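Local coordinates for protein histidinol dehydrogenase (Elizabethkingia anophelis NUHP1, PDB 6AN0) that probably catalyses the zinc- and NAD-dependent two-step oxidation of L-histidinol to L-histidine, the last step of histidine biosynthesis, at residues A[328-334]-A[348-354]; A[241-245]-A[260-266]; A[198-202]-A[227-232]; A[192-196]-A[219-224]. One frame throughout, in Å; residues are numbered along the deposited sequence. Where two conformers were deposited one is given.

Contact 1 of 4, residues A[328-334]-A[348-354]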
loop_
_atom_site.group_PDB
_atom_site.type_symbol
_atom_site.label_atom_id
_atom_site.label_comp_id
_atom_site.label_asym_id
_atom_site.label_seq_id
_atom_site.Cartn_x
_atom_site.Cartn_y
_atom_site.Cartn_z
ATOM N N ALA A 328 8.782 -16.087 -6.276
ATOM C CA ALA A 328 7.790 -15.306 -5.529
ATOM C C ALA A 328 6.386 -15.577 -6.062
ATOM O O ALA A 328 5.762 -14.691 -6.669
ATOM C CB ALA A 328 8.123 -13.812 -5.586
ATOM N N PRO A 329 5.851 -16.779 -5.835
ATOM C CA PRO A 329 4.593 -17.177 -6.475
ATOM C C PRO A 329 3.363 -16.538 -5.837
ATOM O O PRO A 329 3.311 -16.271 -4.632
ATOM C CB PRO A 329 4.566 -18.699 -6.276
ATOM C CG PRO A 329 5.328 -18.901 -4.955
ATOM C CD PRO A 329 6.431 -17.852 -5.003
ATOM N N GLU A 330 2.346 -16.304 -6.671
ATOM C CA GLU A 330 1.050 -15.879 -6.137
ATOM C C GLU A 330 0.499 -16.912 -5.148
ATOM O O GLU A 330 0.066 -16.565 -4.042
ATOM C CB GLU A 330 0.059 -15.659 -7.280
ATOM C CG GLU A 330 -1.307 -15.202 -6.803
ATOM C CD GLU A 330 -2.390 -15.360 -7.851
ATOM O OE1 GLU A 330 -2.180 -16.110 -8.822
ATOM O OE2 GLU A 330 -3.466 -14.755 -7.680
ATOM N N HIS A 331 0.500 -18.189 -5.536
ATOM C CA HIS A 331 0.097 -19.287 -4.661
ATOM C C HIS A 331 1.238 -20.282 -4.536
ATOM O O HIS A 331 1.872 -20.635 -5.540
ATOM C CB HIS A 331 -1.109 -20.055 -5.207
ATOM C CG HIS A 331 -2.295 -19.207 -5.519
ATOM N ND1 HIS A 331 -2.539 -18.711 -6.783
ATOM C CD2 HIS A 331 -3.332 -18.808 -4.746
ATOM C CE1 HIS A 331 -3.669 -18.026 -6.770
ATOM N NE2 HIS A 331 -4.169 -18.068 -5.547
ATOM N N LEU A 332 1.476 -20.763 -3.319
ATOM C CA LEU A 332 2.500 -21.773 -3.056
ATOM C C LEU A 332 1.830 -22.968 -2.395
ATOM O O LEU A 332 1.193 -22.814 -1.354
ATOM C CB LEU A 332 3.586 -21.203 -2.140
ATOM C CG LEU A 332 4.614 -22.200 -1.603
ATOM C CD1 LEU A 332 5.356 -22.853 -2.780
ATOM C CD2 LEU A 332 5.599 -21.502 -0.670
ATOM N N ILE A 333 1.980 -24.157 -2.976
ATOM C CA ILE A 333 1.472 -25.381 -2.354
ATOM C C ILE A 333 2.659 -26.213 -1.880
ATOM O O ILE A 333 3.506 -26.622 -2.684
ATOM C CB ILE A 333 0.579 -26.187 -3.311
ATOM C CG1 ILE A 333 -0.593 -25.321 -3.811
ATOM C CG2 ILE A 333 0.062 -27.455 -2.610
ATOM C CD1 ILE A 333 -1.577 -26.052 -4.737
ATOM N N LEU A 334 2.713 -26.489 -0.574
ATOM C CA LEU A 334 3.767 -27.335 -0.004
ATOM C C LEU A 334 3.193 -28.733 0.181
ATOM O O LEU A 334 2.637 -29.062 1.229
ATOM C CB LEU A 334 4.290 -26.777 1.316
ATOM C CG LEU A 334 4.959 -25.409 1.261
ATOM C CD1 LEU A 334 5.551 -25.116 2.649
ATOM C CD2 LEU A 334 6.037 -25.335 0.150
ATOM N N SER A 348 8.845 -15.045 0.181
ATOM C CA SER A 348 7.888 -14.367 -0.687
ATOM C C SER A 348 6.913 -15.390 -1.239
ATOM O O SER A 348 7.328 -16.334 -1.921
ATOM C CB SER A 348 8.576 -13.633 -1.845
ATOM O OG SER A 348 9.371 -12.563 -1.386
ATOM N N ALA A 349 5.623 -15.173 -0.975
ATOM C CA ALA A 349 4.519 -15.943 -1.535
ATOM C C ALA A 349 3.228 -15.231 -1.165
ATOM O O ALA A 349 3.103 -14.725 -0.052
ATOM C CB ALA A 349 4.503 -17.384 -1.003
ATOM N N GLY A 350 2.270 -15.187 -2.088
ATOM C CA GLY A 350 1.028 -14.493 -1.774
ATOM C C GLY A 350 0.210 -15.235 -0.728
ATOM O O GLY A 350 -0.210 -14.656 0.279
ATOM N N SER A 351 -0.035 -16.521 -0.964
ATOM C CA SER A 351 -0.775 -17.380 -0.045
ATOM C C SER A 351 -0.196 -18.788 -0.114
ATOM O O SER A 351 0.192 -19.241 -1.194
ATOM C CB SER A 351 -2.275 -17.381 -0.386
ATOM O OG SER A 351 -3.036 -17.928 0.680
ATOM N N VAL A 352 -0.137 -19.476 1.038
ATOM C CA VAL A 352 0.556 -20.758 1.166
ATOM C C VAL A 352 -0.422 -21.829 1.645
ATOM O O VAL A 352 -1.200 -21.604 2.580
ATOM C CB VAL A 352 1.756 -20.649 2.136
ATOM C CG1 VAL A 352 2.479 -22.012 2.317
ATOM C CG2 VAL A 352 2.723 -19.553 1.659
ATOM N N PHE A 353 -0.343 -23.008 1.026
ATOM C CA PHE A 353 -1.226 -24.139 1.311
ATOM C C PHE A 353 -0.388 -25.315 1.796
ATOM O O PHE A 353 0.571 -25.709 1.124
ATOM C CB PHE A 353 -2.021 -24.497 0.044
ATOM C CG PHE A 353 -2.846 -23.346 -0.473
ATOM C CD1 PHE A 353 -4.191 -23.243 -0.141
ATOM C CD2 PHE A 353 -2.263 -22.326 -1.221
ATOM C CE1 PHE A 353 -4.947 -22.158 -0.571
ATOM C CE2 PHE A 353 -3.015 -21.238 -1.657
ATOM C CZ PHE A 353 -4.357 -21.155 -1.329
ATOM N N LEU A 354 -0.758 -25.891 2.947
ATOM C CA LEU A 354 0.107 -26.837 3.658
ATOM C C LEU A 354 -0.442 -28.261 3.635
ATOM O O LEU A 354 -1.533 -28.518 4.151
ATOM C CB LEU A 354 0.289 -26.384 5.102
ATOM C CG LEU A 354 0.850 -24.977 5.267
ATOM C CD1 LEU A 354 0.877 -24.675 6.761
ATOM C CD2 LEU A 354 2.257 -24.873 4.661
#

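Contact 2 of 4, residues A[241-245]-A[260-266]. With ZN (zinc ion), chain B.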
loop_
_atom_site.group_PDB
_atom_site.type_symbol
_atom_site.label_atom_id
_atom_site.label_comp_id
_atom_site.label_asym_id
_atom_site.label_seq_id
_atom_site.Cartn_x
_atom_site.Cartn_y
_atom_site.Cartn_z
ATOM N N SER A 241 -2.711 -15.221 -13.177
ATOM C CA SER A 241 -2.565 -16.011 -11.963
ATOM C C SER A 241 -1.576 -17.152 -12.170
ATOM O O SER A 241 -1.222 -17.513 -13.297
ATOM C CB SER A 241 -3.917 -16.550 -11.509
ATOM O OG SER A 241 -4.564 -17.219 -12.570
ATOM N N GLU A 242 -1.124 -17.722 -11.055
ATOM C CA GLU A 242 -0.016 -18.669 -11.099
ATOM C C GLU A 242 -0.002 -19.508 -9.823
ATOM O O GLU A 242 -0.515 -19.091 -8.779
ATOM C CB GLU A 242 1.313 -17.921 -11.272
ATOM C CG GLU A 242 1.516 -16.963 -10.118
ATOM C CD GLU A 242 2.611 -15.942 -10.305
ATOM O OE1 GLU A 242 3.243 -15.613 -9.277
ATOM O OE2 GLU A 242 2.814 -15.439 -11.443
ATOM N N VAL A 243 0.578 -20.699 -9.916
ATOM C CA VAL A 243 0.829 -21.521 -8.736
ATOM C C VAL A 243 2.212 -22.146 -8.862
ATOM O O VAL A 243 2.676 -22.478 -9.956
ATOM C CB VAL A 243 -0.252 -22.622 -8.523
ATOM C CG1 VAL A 243 -0.207 -23.679 -9.637
ATOM C CG2 VAL A 243 -0.089 -23.299 -7.154
ATOM N N LEU A 244 2.872 -22.315 -7.721
ATOM C CA LEU A 244 4.073 -23.126 -7.628
ATOM C C LEU A 244 3.818 -24.190 -6.574
ATOM O O LEU A 244 3.340 -23.874 -5.480
ATOM C CB LEU A 244 5.298 -22.272 -7.279
ATOM C CG LEU A 244 6.682 -22.935 -7.276
ATOM C CD1 LEU A 244 7.746 -21.903 -7.631
ATOM C CD2 LEU A 244 7.003 -23.584 -5.912
ATOM N N VAL A 245 4.085 -25.444 -6.927
ATOM C CA VAL A 245 3.915 -26.588 -6.036
ATOM C C VAL A 245 5.285 -27.179 -5.748
ATOM O O VAL A 245 6.096 -27.355 -6.662
ATOM C CB VAL A 245 2.992 -27.657 -6.658
ATOM C CG1 VAL A 245 2.803 -28.846 -5.694
ATOM C CG2 VAL A 245 1.663 -27.043 -7.073
ATOM N N LEU A 260 -2.386 -28.318 -10.227
ATOM C CA LEU A 260 -1.822 -27.643 -11.393
ATOM C C LEU A 260 -2.904 -27.317 -12.412
ATOM O O LEU A 260 -2.952 -26.205 -12.952
ATOM C CB LEU A 260 -0.746 -28.511 -12.042
ATOM C CG LEU A 260 0.502 -28.821 -11.220
ATOM C CD1 LEU A 260 1.379 -29.785 -11.997
ATOM C CD2 LEU A 260 1.247 -27.523 -10.886
ATOM N N LEU A 261 -3.767 -28.289 -12.710
ATOM C CA LEU A 261 -4.784 -28.051 -13.729
ATOM C C LEU A 261 -5.830 -27.054 -13.254
ATOM O O LEU A 261 -6.406 -26.332 -14.073
ATOM C CB LEU A 261 -5.428 -29.370 -14.144
ATOM C CG LEU A 261 -4.492 -30.245 -14.988
ATOM C CD1 LEU A 261 -5.057 -31.629 -15.187
ATOM C CD2 LEU A 261 -4.244 -29.587 -16.340
ATOM N N SER A 262 -6.079 -26.984 -11.942
ATOM C CA SER A 262 -7.020 -25.987 -11.442
ATOM C C SER A 262 -6.513 -24.575 -11.716
ATOM O O SER A 262 -7.289 -23.699 -12.111
ATOM C CB SER A 262 -7.295 -26.201 -9.947
ATOM O OG SER A 262 -6.182 -25.876 -9.134
ATOM N N GLN A 263 -5.212 -24.340 -11.540
ATOM C CA GLN A 263 -4.659 -23.032 -11.868
ATOM C C GLN A 263 -4.605 -22.807 -13.381
ATOM O O GLN A 263 -4.896 -21.701 -13.857
ATOM C CB GLN A 263 -3.263 -22.891 -11.259
ATOM C CG GLN A 263 -2.604 -21.544 -11.551
ATOM C CD GLN A 263 -3.418 -20.400 -10.996
ATOM O OE1 GLN A 263 -3.999 -19.613 -11.743
ATOM N NE2 GLN A 263 -3.479 -20.310 -9.681
ATOM N N ALA A 264 -4.246 -23.843 -14.155
ATOM C CA ALA A 264 -4.060 -23.673 -15.601
ATOM C C ALA A 264 -5.357 -23.314 -16.309
ATOM O O ALA A 264 -5.336 -22.565 -17.293
ATOM C CB ALA A 264 -3.487 -24.941 -16.232
ATOM N N GLU A 265 -6.495 -23.829 -15.834
ATOM C CA GLU A 265 -7.756 -23.571 -16.517
ATOM C C GLU A 265 -8.241 -22.135 -16.348
ATOM O O GLU A 265 -9.240 -21.765 -16.981
ATOM C CB GLU A 265 -8.832 -24.544 -16.026
ATOM C CG GLU A 265 -9.508 -24.077 -14.743
ATOM C CD GLU A 265 -10.653 -24.981 -14.305
ATOM O OE1 GLU A 265 -11.129 -25.795 -15.121
ATOM O OE2 GLU A 265 -11.078 -24.871 -13.131
ATOM N N HIS A 266 -7.572 -21.320 -15.524
ATOM C CA HIS A 266 -8.012 -19.937 -15.339
ATOM C C HIS A 266 -7.889 -19.121 -16.619
ATOM O O HIS A 266 -8.759 -18.299 -16.922
ATOM C CB HIS A 266 -7.209 -19.261 -14.228
ATOM C CG HIS A 266 -7.903 -19.257 -12.907
ATOM N ND1 HIS A 266 -9.118 -18.637 -12.707
ATOM C CD2 HIS A 266 -7.554 -19.801 -11.717
ATOM C CE1 HIS A 266 -9.486 -18.794 -11.447
ATOM N NE2 HIS A 266 -8.554 -19.495 -10.825
HETATM ZN ZN ZN B . -8.641 -20.236 -8.881
HETATM O O HOH W 1 -6.824 -21.123 -9.148
HETATM O O HOH W 2 -7.329 -18.631 -8.066
#

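Contact 3 of 4, residues A[198-202]-A[227-232]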
loop_
_atom_site.group_PDB
_atom_site.type_symbol
_atom_site.label_atom_id
_atom_site.label_comp_id
_atom_site.label_asym_id
_atom_site.label_seq_id
_atom_site.Cartn_x
_atom_site.Cartn_y
_atom_site.Cartn_z
ATOM N N ALA A 198 -15.246 6.240 -14.098
ATOM C CA ALA A 198 -16.391 6.676 -13.310
ATOM C C ALA A 198 -16.079 6.623 -11.813
ATOM O O ALA A 198 -16.441 7.537 -11.063
ATOM C CB ALA A 198 -17.610 5.823 -13.649
ATOM N N MET A 199 -15.399 5.576 -11.358
ATOM C CA MET A 199 -15.051 5.527 -9.938
ATOM C C MET A 199 -13.904 6.462 -9.588
ATOM O O MET A 199 -13.764 6.844 -8.423
ATOM C CB MET A 199 -14.716 4.097 -9.518
ATOM C CG MET A 199 -15.942 3.163 -9.599
ATOM S SD MET A 199 -15.621 1.493 -8.978
ATOM C CE MET A 199 -14.604 0.806 -10.284
ATOM N N THR A 200 -13.110 6.871 -10.574
ATOM C CA THR A 200 -12.001 7.785 -10.321
ATOM C C THR A 200 -12.467 9.232 -10.247
ATOM O O THR A 200 -12.040 9.981 -9.361
ATOM C CB THR A 200 -10.943 7.608 -11.413
ATOM O OG1 THR A 200 -10.401 6.285 -11.332
ATOM C CG2 THR A 200 -9.823 8.660 -11.307
ATOM N N PHE A 201 -13.345 9.650 -11.153
ATOM C CA PHE A 201 -13.755 11.048 -11.201
ATOM C C PHE A 201 -15.165 11.279 -10.686
ATOM O O PHE A 201 -15.492 12.412 -10.319
ATOM C CB PHE A 201 -13.644 11.594 -12.638
ATOM C CG PHE A 201 -12.263 11.464 -13.217
ATOM C CD1 PHE A 201 -11.270 12.379 -12.887
ATOM C CD2 PHE A 201 -11.944 10.400 -14.056
ATOM C CE1 PHE A 201 -9.981 12.251 -13.399
ATOM C CE2 PHE A 201 -10.655 10.262 -14.567
ATOM C CZ PHE A 201 -9.675 11.187 -14.239
ATOM N N GLY A 202 -15.991 10.239 -10.630
ATOM C CA GLY A 202 -17.382 10.393 -10.237
ATOM C C GLY A 202 -18.251 10.839 -11.393
ATOM O O GLY A 202 -17.778 11.535 -12.292
ATOM N N ALA A 227 -5.238 5.877 -13.224
ATOM C CA ALA A 227 -6.132 6.518 -12.261
ATOM C C ALA A 227 -5.385 6.975 -11.013
ATOM O O ALA A 227 -5.755 7.986 -10.407
ATOM C CB ALA A 227 -7.258 5.558 -11.863
ATOM N N GLN A 228 -4.355 6.231 -10.599
ATOM C CA GLN A 228 -3.515 6.672 -9.479
ATOM C C GLN A 228 -3.047 8.115 -9.624
ATOM O O GLN A 228 -2.931 8.841 -8.631
ATOM C CB GLN A 228 -2.303 5.768 -9.355
ATOM C CG GLN A 228 -2.551 4.481 -8.641
ATOM C CD GLN A 228 -1.264 3.701 -8.468
ATOM O OE1 GLN A 228 -0.826 3.445 -7.350
ATOM N NE2 GLN A 228 -0.650 3.322 -9.586
ATOM N N ASN A 229 -2.751 8.548 -10.851
ATOM C CA ASN A 229 -2.230 9.891 -11.051
ATOM C C ASN A 229 -3.288 10.968 -10.864
ATOM O O ASN A 229 -2.951 12.157 -10.893
ATOM C CB ASN A 229 -1.603 9.986 -12.446
ATOM C CG ASN A 229 -0.631 8.851 -12.715
ATOM O OD1 ASN A 229 -0.029 8.300 -11.789
ATOM N ND2 ASN A 229 -0.487 8.484 -13.977
ATOM N N PHE A 230 -4.551 10.592 -10.690
ATOM C CA PHE A 230 -5.608 11.545 -10.387
ATOM C C PHE A 230 -6.074 11.442 -8.938
ATOM O O PHE A 230 -7.146 11.943 -8.592
ATOM C CB PHE A 230 -6.767 11.363 -11.365
ATOM C CG PHE A 230 -6.365 11.603 -12.794
ATOM C CD1 PHE A 230 -6.322 12.891 -13.300
ATOM C CD2 PHE A 230 -5.981 10.552 -13.611
ATOM C CE1 PHE A 230 -5.927 13.126 -14.609
ATOM C CE2 PHE A 230 -5.587 10.773 -14.923
ATOM C CZ PHE A 230 -5.558 12.066 -15.422
ATOM N N GLY A 231 -5.299 10.776 -8.089
ATOM C CA GLY A 231 -5.520 10.817 -6.656
ATOM C C GLY A 231 -6.134 9.578 -6.035
ATOM O O GLY A 231 -6.192 9.509 -4.807
ATOM N N VAL A 232 -6.599 8.607 -6.816
ATOM C CA VAL A 232 -7.232 7.425 -6.229
ATOM C C VAL A 232 -6.153 6.400 -5.880
ATOM O O VAL A 232 -5.110 6.324 -6.541
ATOM C CB VAL A 232 -8.301 6.848 -7.193
ATOM C CG1 VAL A 232 -7.654 6.140 -8.361
ATOM C CG2 VAL A 232 -9.258 5.913 -6.465
#

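Contact 4 of 4, residues A[192-196]-A[219-224]. With EDO (1,2-ethanediol), chain E.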
loop_
_atom_site.group_PDB
_atom_site.type_symbol
_atom_site.label_atom_id
_atom_site.label_comp_id
_atom_site.label_asym_id
_atom_site.label_seq_id
_atom_site.Cartn_x
_atom_site.Cartn_y
_atom_site.Cartn_z
ATOM N N GLY A 192 -14.844 -2.031 -17.910
ATOM C CA GLY A 192 -13.713 -1.535 -18.684
ATOM C C GLY A 192 -13.132 -0.226 -18.167
ATOM O O GLY A 192 -13.248 0.126 -16.993
ATOM N N ILE A 193 -12.468 0.492 -19.085
ATOM C CA ILE A 193 -11.835 1.758 -18.718
ATOM C C ILE A 193 -12.875 2.739 -18.189
ATOM O O ILE A 193 -12.625 3.467 -17.217
ATOM C CB ILE A 193 -11.065 2.355 -19.914
ATOM C CG1 ILE A 193 -9.976 1.401 -20.419
ATOM C CG2 ILE A 193 -10.409 3.683 -19.511
ATOM C CD1 ILE A 193 -9.385 1.855 -21.798
ATOM N N GLN A 194 -14.057 2.778 -18.819
ATOM C CA GLN A 194 -15.063 3.760 -18.427
ATOM C C GLN A 194 -15.571 3.524 -17.007
ATOM O O GLN A 194 -15.847 4.493 -16.289
ATOM C CB GLN A 194 -16.223 3.788 -19.443
ATOM C CG GLN A 194 -16.990 2.446 -19.668
ATOM C CD GLN A 194 -16.341 1.534 -20.719
ATOM O OE1 GLN A 194 -15.190 1.729 -21.108
ATOM N NE2 GLN A 194 -17.089 0.527 -21.174
ATOM N N ALA A 195 -15.668 2.264 -16.565
ATOM C CA ALA A 195 -16.034 2.005 -15.175
ATOM C C ALA A 195 -14.966 2.519 -14.217
ATOM O O ALA A 195 -15.285 3.149 -13.200
ATOM C CB ALA A 195 -16.276 0.510 -14.942
ATOM N N ILE A 196 -13.692 2.245 -14.517
ATOM C CA ILE A 196 -12.609 2.745 -13.665
ATOM C C ILE A 196 -12.631 4.270 -13.631
ATOM O O ILE A 196 -12.424 4.889 -12.577
ATOM C CB ILE A 196 -11.246 2.209 -14.160
ATOM C CG1 ILE A 196 -11.200 0.677 -14.101
ATOM C CG2 ILE A 196 -10.092 2.825 -13.366
ATOM C CD1 ILE A 196 -11.600 0.103 -12.729
ATOM N N TYR A 219 -6.921 -3.572 -20.324
ATOM C CA TYR A 219 -7.442 -2.208 -20.338
ATOM C C TYR A 219 -7.809 -1.747 -18.936
ATOM O O TYR A 219 -7.552 -0.597 -18.566
ATOM C CB TYR A 219 -8.654 -2.115 -21.257
ATOM C CG TYR A 219 -8.308 -2.503 -22.668
ATOM C CD1 TYR A 219 -7.654 -1.612 -23.509
ATOM C CD2 TYR A 219 -8.604 -3.768 -23.151
ATOM C CE1 TYR A 219 -7.310 -1.972 -24.796
ATOM C CE2 TYR A 219 -8.265 -4.136 -24.442
ATOM C CZ TYR A 219 -7.616 -3.235 -25.255
ATOM O OH TYR A 219 -7.277 -3.587 -26.544
ATOM N N VAL A 220 -8.440 -2.623 -18.153
ATOM C CA VAL A 220 -8.770 -2.275 -16.775
ATOM C C VAL A 220 -7.495 -2.049 -15.976
ATOM O O VAL A 220 -7.396 -1.106 -15.175
ATOM C CB VAL A 220 -9.654 -3.375 -16.152
ATOM C CG1 VAL A 220 -9.760 -3.194 -14.629
ATOM C CG2 VAL A 220 -11.032 -3.379 -16.809
ATOM N N THR A 221 -6.484 -2.889 -16.217
ATOM C CA THR A 221 -5.221 -2.777 -15.494
ATOM C C THR A 221 -4.543 -1.440 -15.770
ATOM O O THR A 221 -4.064 -0.769 -14.846
ATOM C CB THR A 221 -4.305 -3.950 -15.880
ATOM O OG1 THR A 221 -4.893 -5.182 -15.441
ATOM C CG2 THR A 221 -2.925 -3.802 -15.235
ATOM N N ALA A 222 -4.478 -1.043 -17.046
ATOM C CA ALA A 222 -3.865 0.237 -17.395
ATOM C C ALA A 222 -4.674 1.396 -16.828
ATOM O O ALA A 222 -4.109 2.399 -16.370
ATOM C CB ALA A 222 -3.725 0.360 -18.916
ATOM N N ALA A 223 -6.003 1.269 -16.829
ATOM C CA ALA A 223 -6.836 2.348 -16.313
ATOM C C ALA A 223 -6.605 2.543 -14.824
ATOM O O ALA A 223 -6.496 3.680 -14.354
ATOM C CB ALA A 223 -8.315 2.070 -16.593
ATOM N N LYS A 224 -6.516 1.443 -14.067
ATOM C CA LYS A 224 -6.244 1.556 -12.637
ATOM C C LYS A 224 -4.875 2.174 -12.392
ATOM O O LYS A 224 -4.707 2.997 -11.479
ATOM C CB LYS A 224 -6.342 0.180 -11.974
ATOM C CG LYS A 224 -7.774 -0.319 -11.790
ATOM C CD LYS A 224 -7.802 -1.772 -11.302
ATOM C CE LYS A 224 -7.276 -1.894 -9.875
ATOM N NZ LYS A 224 -7.221 -3.319 -9.428
HETATM C C1 EDO E . -2.406 -9.224 -17.431
HETATM O O1 EDO E . -2.917 -8.992 -18.752
HETATM C C2 EDO E . -3.439 -8.771 -16.409
HETATM O O2 EDO E . -4.078 -7.585 -16.897
#

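Contact 1 of 4, residues A[328-334]-A[348-354]
At the edge of the Phe-353 ring, in its plane, sits the carbonyl of Leu-332, with O 3.5 Å from CD2. The imidazole of His-331 comes alongside the same ring, its CD2 3.9 Å from CE2 of Phe-353; CE2 of Phe-353 in turn stands at the edge of the imidazole, near its plane. CG1 of Ile-333 meets CB of Phe-353. With CG anti to the carbonyl carbon (chi1 -58°), Phe-353 lays its ring back toward His-331. These residues belong to neighbouring parallel strands of the six-stranded sheet, 331-334 beside 351-354, in exact one-to-one register. Four of the five backbone bonds that join the segments are fairly straight, such as Leu-334 N to Phe-353 O at 2.8 Å and 169°; Ser-351 N to Glu-330 O, at 137°, is bent. On the other face Leu-332 CD2 lies beside Val-352 CG2, and CD1 of Leu-334 reaches CD2 of Leu-354 at 3.9 Å. His-331 is a predicted proton acceptor like Glu-330, and its ND1 is hydrogen-bonded to the backbone O of Glu-242 on the neighbouring strand. Beyond Ser-351 to Leu-354, a strand of the second subunit continues the sheet.

Contact 2 of 4, residues A[241-245]-A[260-266]
Ser-241 meets Gln-263 through a short hydrogen bond, its OG giving the proton to OE1 at 2.6 Å. The donor stands 22° out of the amide's carbonyl plane. Chi1 of Ser-241 (52°) puts OG between the backbone N and the carbonyl carbon, which also brings the hydroxyl to 3.7 Å from CB of His-266. At Glu-242 the backbone is what faces the helix: the amide carbon CD of Gln-263 lies 3.5 Å from N of Glu-242, while the carboxylate turns away to Arg-26 and the N of Glu-330. Val-243 points back at the helix, and its CG1 packs 3.5 Å from CB of Gln-263, the two side chains running past each other in opposite directions. Gln-263 starts with CG anti to its N and then bends at chi2, a course that carries the amide to the serine. Further on, Val-245 CG2 touches CD2 of Leu-260 at 3.9 Å. Strand 242-247 and helix 253-264 are the first two elements of a beta-alpha-beta unit, and their short segments run nearly antiparallel, at 166°. At the end of segment 260-266, His-266 NE2 binds zinc at 2.1 Å; two waters, Asp-364 and His-423 of the second subunit complete the site. The serine bond orients the amide, turning OE1 to Ser-241; Gln-263, a predicted zinc and substrate ligand, is not bound to the metal here.

Contact 3 of 4, residues A[198-202]-A[227-232]
Where helix 192-201 ends, it packs against residues 227-232, which lead from helix 218-227 to strand 233-234. The outer part of the contact is a T-shaped aromatic pair: the edge of Phe-201 is directed at the face of Phe-230, with centroids 5.0 Å apart and planes at 64°. The leading atom is Phe-201 CZ, which stands 3.6 Å above the Phe-230 ring, offset toward its rim and near CG. The two side chains converge at a slant. Helix 35-48 adds Phe-42, which meets Phe-201 edge-to-face and also touches Phe-230, extending the aromatic cluster. Deeper in, Thr-200 points at residues 227-232 and divides its two branches. CG2 lies over the centre of the Phe-201 ring, 3.7 Å above its plane, and reaches CB of Phe-230 at 4.1 Å. OG1 comes to 3.3 Å from CB of Ala-227 and 4.0 Å from CG1 of Val-232. Behind them Ile-212 of strand 211-213 touches both Thr-200 and Val-232. Segment 227-232 is held by backbone bonds of its own, among them Phe-230 N to Ala-227 O, while O of Gly-231 accepts a bond from Asn-381 of the second subunit. Since the hydroxyl of Thr-200 is bonded to O of Ile-196, one turn back in its own helix, its polar group is satisfied locally, and cohesion across the contact rests on methyl packing and aromatic edge-to-face attraction.

Contact 4 of 4, residues A[192-196]-A[219-224]
Two helices, 192-201 and 218-227, lie side by side here in a nearly parallel pair, with short-segment axes 8.4 Å apart and a crossing angle of -29°. They belong to the part of the subunit where the predicted NAD-binding residues Tyr-132, Gln-194 and Asn-217 are found. Small residues, Ala-223 and Gly-192, lie at the contact on both sides. Ala-223 is the low point of helix 218-227, and two isoleucines one turn apart close over its methyl: CG2 of Ile-196 lies 3.8 Å from Ala-223 CB, and CG2 of Ile-193 is 3.9 Å from the same carbon. Each isoleucine then sends its longer branch past the alanine in a different direction. Ile-193 puts CG1 3.8 Å from CB of Tyr-219, where it also rests on the backbone O of that residue; the tyrosine ring itself leads away. Ile-193 is also touched by Ile-37, Val-38, Val-41 and Phe-42 of helix 35-48. Ile-196, folded at chi2 (-52°), carries CD1 to CG of Lys-224 at 4.0 Å, while its CG1 comes near CG1 of Val-220, the two side chains crossing at about a right angle. The lysine amine continues away from the pair to Asp-235 and the O of Gly-214. At Gly-192 the hollow is on the other partner: this residue, with no side chain, takes the bump of Val-220. That valine holds CG2 anti to the carbonyl carbon, and the methyl ends 3.8 Å from CA of Gly-192.

Contacts 1 and 2 form one continuous block, their centres 12 Å apart: strands 331-335 and 242-247 are neighbours in the same parallel sheet, and Ile-333 N probably bonds to Leu-244 O at 2.9 Å. Together they bring the predicted proton acceptors near the zinc site, the side chain of His-331 being about 6 Å from the metal. Contacts 3 and 4 are successive levels of one helix packing, with centres 10 Å apart, meeting where Ala-227 CB lies 4.2 Å from Ile-196 CG2. The two blocks do not touch: nearest atoms of contacts 2 and 4 are about 11 Å apart. Contacts 1, 2 and 3 reach the second subunit; contact 4, which holds Gln-194, predicted to bind NAD, does not.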